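Local coordinates for type III secretion system effector protein ExoU (Pseudomonas fluorescens, PDB 4QMK) that probably acts as a patatin-like phospholipase, a type III effector toxin that reaches the plasma membrane through a domain binding phosphatidylinositol 4,5-bisphosphate, at residues L523-N528 against Q565-G570; Q537-G542 against T558-E563. One frame throughout, in Å; residues are numbered along the deposited sequence.

Contact 1 (L523-N528 against Q565-G570); sequences LGKRLN and QKRDIG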
loop_
_atom_site.group_PDB
_atom_site.type_symbol
_atom_site.label_atom_id
_atom_site.label_comp_id
_atom_site.label_asym_id
_atom_site.label_seq_id
_atom_site.Cartn_x
_atom_site.Cartn_y
_atom_site.Cartn_z
ATOM N N LEU A 523 19.128 -22.434 20.911
ATOM C CA LEU A 523 18.032 -22.925 20.101
ATOM C C LEU A 523 17.012 -21.850 19.967
ATOM O O LEU A 523 16.352 -21.743 18.929
ATOM C CB LEU A 523 17.384 -24.146 20.757
ATOM C CG LEU A 523 18.320 -25.349 20.792
ATOM C CD1 LEU A 523 17.905 -26.245 21.902
ATOM C CD2 LEU A 523 18.317 -26.059 19.438
ATOM N N GLY A 524 16.825 -21.085 21.040
ATOM C CA GLY A 524 15.877 -19.984 21.001
ATOM C C GLY A 524 16.246 -18.923 19.950
ATOM O O GLY A 524 15.374 -18.345 19.302
ATOM N N LYS A 525 17.544 -18.686 19.775
ATOM C CA LYS A 525 18.006 -17.793 18.717
ATOM C C LYS A 525 17.665 -18.390 17.394
ATOM O O LYS A 525 17.303 -17.675 16.484
ATOM C CB LYS A 525 19.526 -17.591 18.684
ATOM C CG LYS A 525 20.265 -17.199 19.948
ATOM C CD LYS A 525 19.903 -15.862 20.429
ATOM C CE LYS A 525 20.605 -15.574 21.747
ATOM N NZ LYS A 525 22.054 -15.426 21.538
ATOM N N ARG A 526 17.851 -19.700 17.236
ATOM C CA ARG A 526 17.611 -20.338 15.878
ATOM C C ARG A 526 16.183 -20.230 15.480
ATOM O O ARG A 526 15.872 -20.069 14.302
ATOM C CB ARG A 526 18.038 -21.782 15.832
ATOM C CG ARG A 526 19.524 -22.036 16.098
ATOM C CD ARG A 526 20.520 -21.314 15.201
ATOM N NE ARG A 526 20.582 -19.827 15.204
ATOM C CZ ARG A 526 21.257 -19.053 16.058
ATOM N NH1 ARG A 526 21.283 -17.729 15.855
ATOM N NH2 ARG A 526 21.890 -19.568 17.117
ATOM N N LEU A 527 15.310 -20.236 16.479
ATOM C CA LEU A 527 13.899 -20.001 16.226
ATOM C C LEU A 527 13.631 -18.595 15.730
ATOM O O LEU A 527 12.508 -18.368 15.247
ATOM C CB LEU A 527 13.039 -20.279 17.472
ATOM C CG LEU A 527 12.555 -21.692 17.593
ATOM C CD1 LEU A 527 13.711 -22.642 17.640
ATOM C CD2 LEU A 527 11.756 -21.872 18.848
ATOM N N ASN A 528 14.577 -17.649 15.920
ATOM C CA ASN A 528 14.415 -16.261 15.430
ATOM C C ASN A 528 15.090 -16.038 14.053
ATOM O O ASN A 528 15.277 -14.905 13.633
ATOM C CB ASN A 528 14.926 -15.191 16.408
ATOM C CG ASN A 528 14.005 -14.974 17.607
ATOM O OD1 ASN A 528 13.203 -14.043 17.622
ATOM N ND2 ASN A 528 14.156 -15.780 18.631
ATOM N N GLN A 565 11.574 -10.273 21.498
ATOM C CA GLN A 565 11.242 -8.994 22.071
ATOM C C GLN A 565 12.514 -8.149 22.211
ATOM O O GLN A 565 12.526 -6.954 21.919
ATOM C CB GLN A 565 10.449 -9.213 23.363
ATOM C CG GLN A 565 9.028 -9.717 23.051
ATOM C CD GLN A 565 8.226 -10.330 24.226
ATOM O OE1 GLN A 565 8.766 -10.664 25.293
ATOM N NE2 GLN A 565 6.914 -10.537 23.988
ATOM N N LYS A 566 13.620 -8.791 22.546
ATOM C CA LYS A 566 14.908 -8.114 22.604
ATOM C C LYS A 566 15.278 -7.514 21.230
ATOM O O LYS A 566 15.693 -6.378 21.150
ATOM C CB LYS A 566 15.976 -9.083 23.108
ATOM C CG LYS A 566 17.409 -8.565 23.187
ATOM C CD LYS A 566 18.268 -9.567 23.945
ATOM C CE LYS A 566 19.746 -9.202 23.942
ATOM N NZ LYS A 566 20.298 -9.223 22.564
ATOM N N ARG A 567 15.124 -8.292 20.167
ATOM C CA ARG A 567 15.417 -7.831 18.815
ATOM C C ARG A 567 14.508 -6.711 18.367
ATOM O O ARG A 567 14.979 -5.757 17.703
ATOM C CB ARG A 567 15.339 -8.962 17.828
ATOM C CG ARG A 567 16.593 -9.801 17.872
ATOM C CD ARG A 567 16.620 -10.972 16.890
ATOM N NE ARG A 567 17.622 -11.938 17.368
ATOM C CZ ARG A 567 18.062 -12.960 16.669
ATOM N NH1 ARG A 567 17.594 -13.200 15.458
ATOM N NH2 ARG A 567 18.959 -13.761 17.199
ATOM N N ASP A 568 13.222 -6.814 18.758
ATOM C CA ASP A 568 12.269 -5.813 18.421
ATOM C C ASP A 568 12.734 -4.443 19.005
ATOM O O ASP A 568 12.836 -3.498 18.283
ATOM C CB ASP A 568 10.877 -6.190 18.891
ATOM C CG ASP A 568 10.213 -7.273 18.010
ATOM O OD1 ASP A 568 10.661 -7.506 16.865
ATOM O OD2 ASP A 568 9.206 -7.913 18.447
ATOM N N ILE A 569 13.070 -4.398 20.280
ATOM C CA ILE A 569 13.466 -3.175 20.944
ATOM C C ILE A 569 14.666 -2.648 20.274
ATOM O O ILE A 569 14.766 -1.465 20.014
ATOM C CB ILE A 569 13.821 -3.413 22.416
ATOM C CG1 ILE A 569 12.608 -3.907 23.174
ATOM C CG2 ILE A 569 14.342 -2.130 23.093
ATOM C CD1 ILE A 569 11.448 -2.927 23.189
ATOM N N GLY A 570 15.580 -3.530 19.948
ATOM C CA GLY A 570 16.767 -3.138 19.175
ATOM C C GLY A 570 16.362 -2.407 17.892
ATOM O O GLY A 570 16.897 -1.391 17.583
HETATM O O HOH W 1 18.660 -15.802 15.338
#
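Arg-567 crosses from helix 555-585 to the C-terminal end of helix 517-526 and lays its guanidinium against Asn-528 and Lys-525. Van der Waals contact comes first. CB of Asn-528 sits over one face of the guanidinium, off centre toward the rim, 3.5 Å from Arg-567 NH1. On the Lys-525 side the two side chains cross at about a right angle, and the aliphatic CD of the lysine comes within 4.0 Å of Arg-567 NH2. The arginine covers this distance because its chain runs straight from CG to NE (chi2 -179°).

The polar link is made through water. One molecule lies in the guanidinium plane at its edge, accepts from Arg-567 NH2 at 2.8 Å and donates to the backbone O of Lys-525 at 2.6 Å; Arg-526 NH1 adds a weak bond to the same water. Arg-567 NH1 approaches Asn-528 O to 3.4 Å, but the angle is too poor for a hydrogen bond.

Inside the first segment, Asn-528 turns its amide back on the preceding helix: ND2 donates to Gly-524 O over 2.9 Å, with the acceptor close to the amide plane. The same nitrogen probably also bonds Ala-560 O, so the amide of this buried residue would link the loop after helix 517-526 to helix 555-585.

Three basic side chains gather here, and acids beside them would partly offset the charge. Glu-563 forms a salt bridge with Arg-567 NE, and Glu-324 forms one with Arg-526 NH1. The contact is a water-bridged meeting of a helix end with the long helix of the ExoU C-terminal region. No direct hydrogen bond spans 523-528 and 565-570, so the chemistry is that of an arginine held by its own helix, with the bound water carrying its hydrogen bonding over to the neighbouring helix end.

Contact 2 (Q537-G542 against T558-E563); sequences QLLQVG and TSAVAE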
loop_
_atom_site.group_PDB
_atom_site.type_symbol
_atom_site.label_atom_id
_atom_site.label_comp_id
_atom_site.label_asym_id
_atom_site.label_seq_id
_atom_site.Cartn_x
_atom_site.Cartn_y
_atom_site.Cartn_z
ATOM N N GLN A 537 5.411 -17.364 12.952
ATOM C CA GLN A 537 4.026 -17.584 13.443
ATOM C C GLN A 537 4.050 -18.193 14.837
ATOM O O GLN A 537 3.245 -17.828 15.700
ATOM C CB GLN A 537 3.234 -18.579 12.613
ATOM C CG GLN A 537 3.091 -18.334 11.144
ATOM C CD GLN A 537 2.332 -19.484 10.484
ATOM O OE1 GLN A 537 2.814 -20.083 9.510
ATOM N NE2 GLN A 537 1.167 -19.828 11.038
ATOM N N LEU A 538 4.938 -19.167 15.029
ATOM C CA LEU A 538 5.037 -19.827 16.310
ATOM C C LEU A 538 5.459 -18.813 17.351
ATOM O O LEU A 538 4.914 -18.812 18.457
ATOM C CB LEU A 538 5.998 -21.007 16.274
ATOM C CG LEU A 538 6.154 -21.640 17.655
ATOM C CD1 LEU A 538 4.864 -22.217 18.203
ATOM C CD2 LEU A 538 7.240 -22.686 17.616
ATOM N N LEU A 539 6.407 -17.940 17.010
ATOM C CA LEU A 539 6.809 -16.889 17.983
ATOM C C LEU A 539 5.661 -15.980 18.360
ATOM O O LEU A 539 5.561 -15.562 19.514
ATOM C CB LEU A 539 7.981 -16.067 17.494
ATOM C CG LEU A 539 9.305 -16.826 17.504
ATOM C CD1 LEU A 539 10.401 -15.952 16.944
ATOM C CD2 LEU A 539 9.648 -17.280 18.893
ATOM N N GLN A 540 4.777 -15.686 17.416
ATOM C CA GLN A 540 3.597 -14.851 17.755
ATOM C C GLN A 540 2.718 -15.562 18.772
ATOM O O GLN A 540 2.343 -14.979 19.780
ATOM C CB GLN A 540 2.783 -14.484 16.514
ATOM C CG GLN A 540 3.547 -13.635 15.493
ATOM C CD GLN A 540 4.232 -12.419 16.128
ATOM O OE1 GLN A 540 3.683 -11.778 17.036
ATOM N NE2 GLN A 540 5.446 -12.114 15.668
ATOM N N VAL A 541 2.419 -16.835 18.509
ATOM C CA VAL A 541 1.621 -17.634 19.417
ATOM C C VAL A 541 2.271 -17.620 20.784
ATOM O O VAL A 541 1.615 -17.442 21.790
ATOM C CB VAL A 541 1.534 -19.113 18.973
ATOM C CG1 VAL A 541 0.850 -19.932 20.072
ATOM C CG2 VAL A 541 0.797 -19.256 17.650
ATOM N N GLY A 542 3.579 -17.833 20.808
ATOM C CA GLY A 542 4.324 -17.842 22.059
ATOM C C GLY A 542 4.115 -16.561 22.824
ATOM O O GLY A 542 3.885 -16.593 24.026
ATOM N N THR A 558 9.826 -20.011 25.345
ATOM C CA THR A 558 9.872 -18.864 26.229
ATOM C C THR A 558 11.119 -18.044 25.931
ATOM O O THR A 558 11.099 -16.816 25.961
ATOM C CB THR A 558 9.969 -19.347 27.688
ATOM O OG1 THR A 558 8.847 -20.177 27.951
ATOM C CG2 THR A 558 10.001 -18.217 28.675
ATOM N N SER A 559 12.224 -18.748 25.687
ATOM C CA SER A 559 13.507 -18.119 25.465
ATOM C C SER A 559 13.537 -17.389 24.154
ATOM O O SER A 559 14.055 -16.259 24.085
ATOM C CB SER A 559 14.577 -19.154 25.454
ATOM O OG SER A 559 15.847 -18.579 25.511
ATOM N N ALA A 560 12.988 -18.031 23.131
ATOM C CA ALA A 560 12.976 -17.492 21.799
ATOM C C ALA A 560 12.081 -16.267 21.771
ATOM O O ALA A 560 12.387 -15.304 21.085
ATOM C CB ALA A 560 12.454 -18.523 20.843
ATOM N N VAL A 561 11.013 -16.288 22.581
ATOM C CA VAL A 561 10.068 -15.175 22.677
ATOM C C VAL A 561 10.735 -13.969 23.314
ATOM O O VAL A 561 10.524 -12.848 22.864
ATOM C CB VAL A 561 8.819 -15.573 23.489
ATOM C CG1 VAL A 561 7.998 -14.380 23.963
ATOM C CG2 VAL A 561 7.958 -16.494 22.653
ATOM N N ALA A 562 11.492 -14.198 24.390
ATOM C CA ALA A 562 12.268 -13.142 25.031
ATOM C C ALA A 562 13.349 -12.596 24.040
ATOM O O ALA A 562 13.610 -11.407 23.984
ATOM C CB ALA A 562 12.915 -13.658 26.301
ATOM N N GLU A 563 13.946 -13.476 23.254
ATOM C CA GLU A 563 14.913 -13.049 22.239
ATOM C C GLU A 563 14.231 -12.204 21.137
ATOM O O GLU A 563 14.801 -11.236 20.656
ATOM C CB GLU A 563 15.573 -14.247 21.632
ATOM C CG GLU A 563 16.585 -13.959 20.550
ATOM C CD GLU A 563 17.761 -13.110 20.955
ATOM O OE1 GLU A 563 18.318 -12.467 20.033
ATOM O OE2 GLU A 563 18.125 -13.079 22.140
#
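Leu-539 makes the first contact along helix 537-542, reaching across to Ala-560 and Val-561 of helix 558-563. Its CG lies anti to the carbonyl carbon (chi1 -72°), which carries the branched end nearer the other helix than the CB direction alone would suggest. CD2 does the touching: it meets Ala-560 CB at 3.6 Å. The same Leu-539 CD2 lies 4.2 Å from Val-561 CG2. The methyl of Ala-560 points toward the incoming leucine, while Leu-557 and Met-564 of the same long helix also pack against Leu-539.

One turn further on comes Gly-542, which offers bare backbone. Val-561 packs against it with CG2, 3.8 Å from Gly-542 C and 3.9 Å from Gly-542 CA. Gly-542 presents only main chain here, and the valine methyl packs directly on it. CG2 of Val-561 meets both partners, the glycine backbone more closely than the leucine methyl.

The backbones are closest at Leu-539 and Val-561, whose CA atoms are 6.0 Å apart, and the short helical segments cross nearly perpendicularly, at -96° with their axes 9.3 Å apart. Such a crossing concentrates the interface into a small patch, a near-perpendicular apolar contact between helix 533-544 and the N-terminal part of helix 555-585. With no hydrogen bond between the segments, what joins the two helices here is apolar: methyl groups meeting methyl groups and a glycine backbone, so shape and exclusion of water probably do the work.

How the contacts relate
Followed from the N terminus, the chain passes through helix 517-526, then helix 533-544, then enters the long helix 555-585. Contact 2 closes the inner loop, from 537-542 to 558-563, and contact 1 closes the outer one, from 523-528 to 565-570; contact 2 is nested wholly within the loop closed by contact 1. Helix 555-585 serves both, receiving its two predecessors one after the other along its N-terminal part, so three consecutive helical pieces are tied together. The sites, whose centres lie 8 Å apart, also touch directly: Asn-528 OD1 packs on Leu-539 CD1 at 3.5 Å, and Lys-525 CD packs at 3.5 Å against Glu-563 CD.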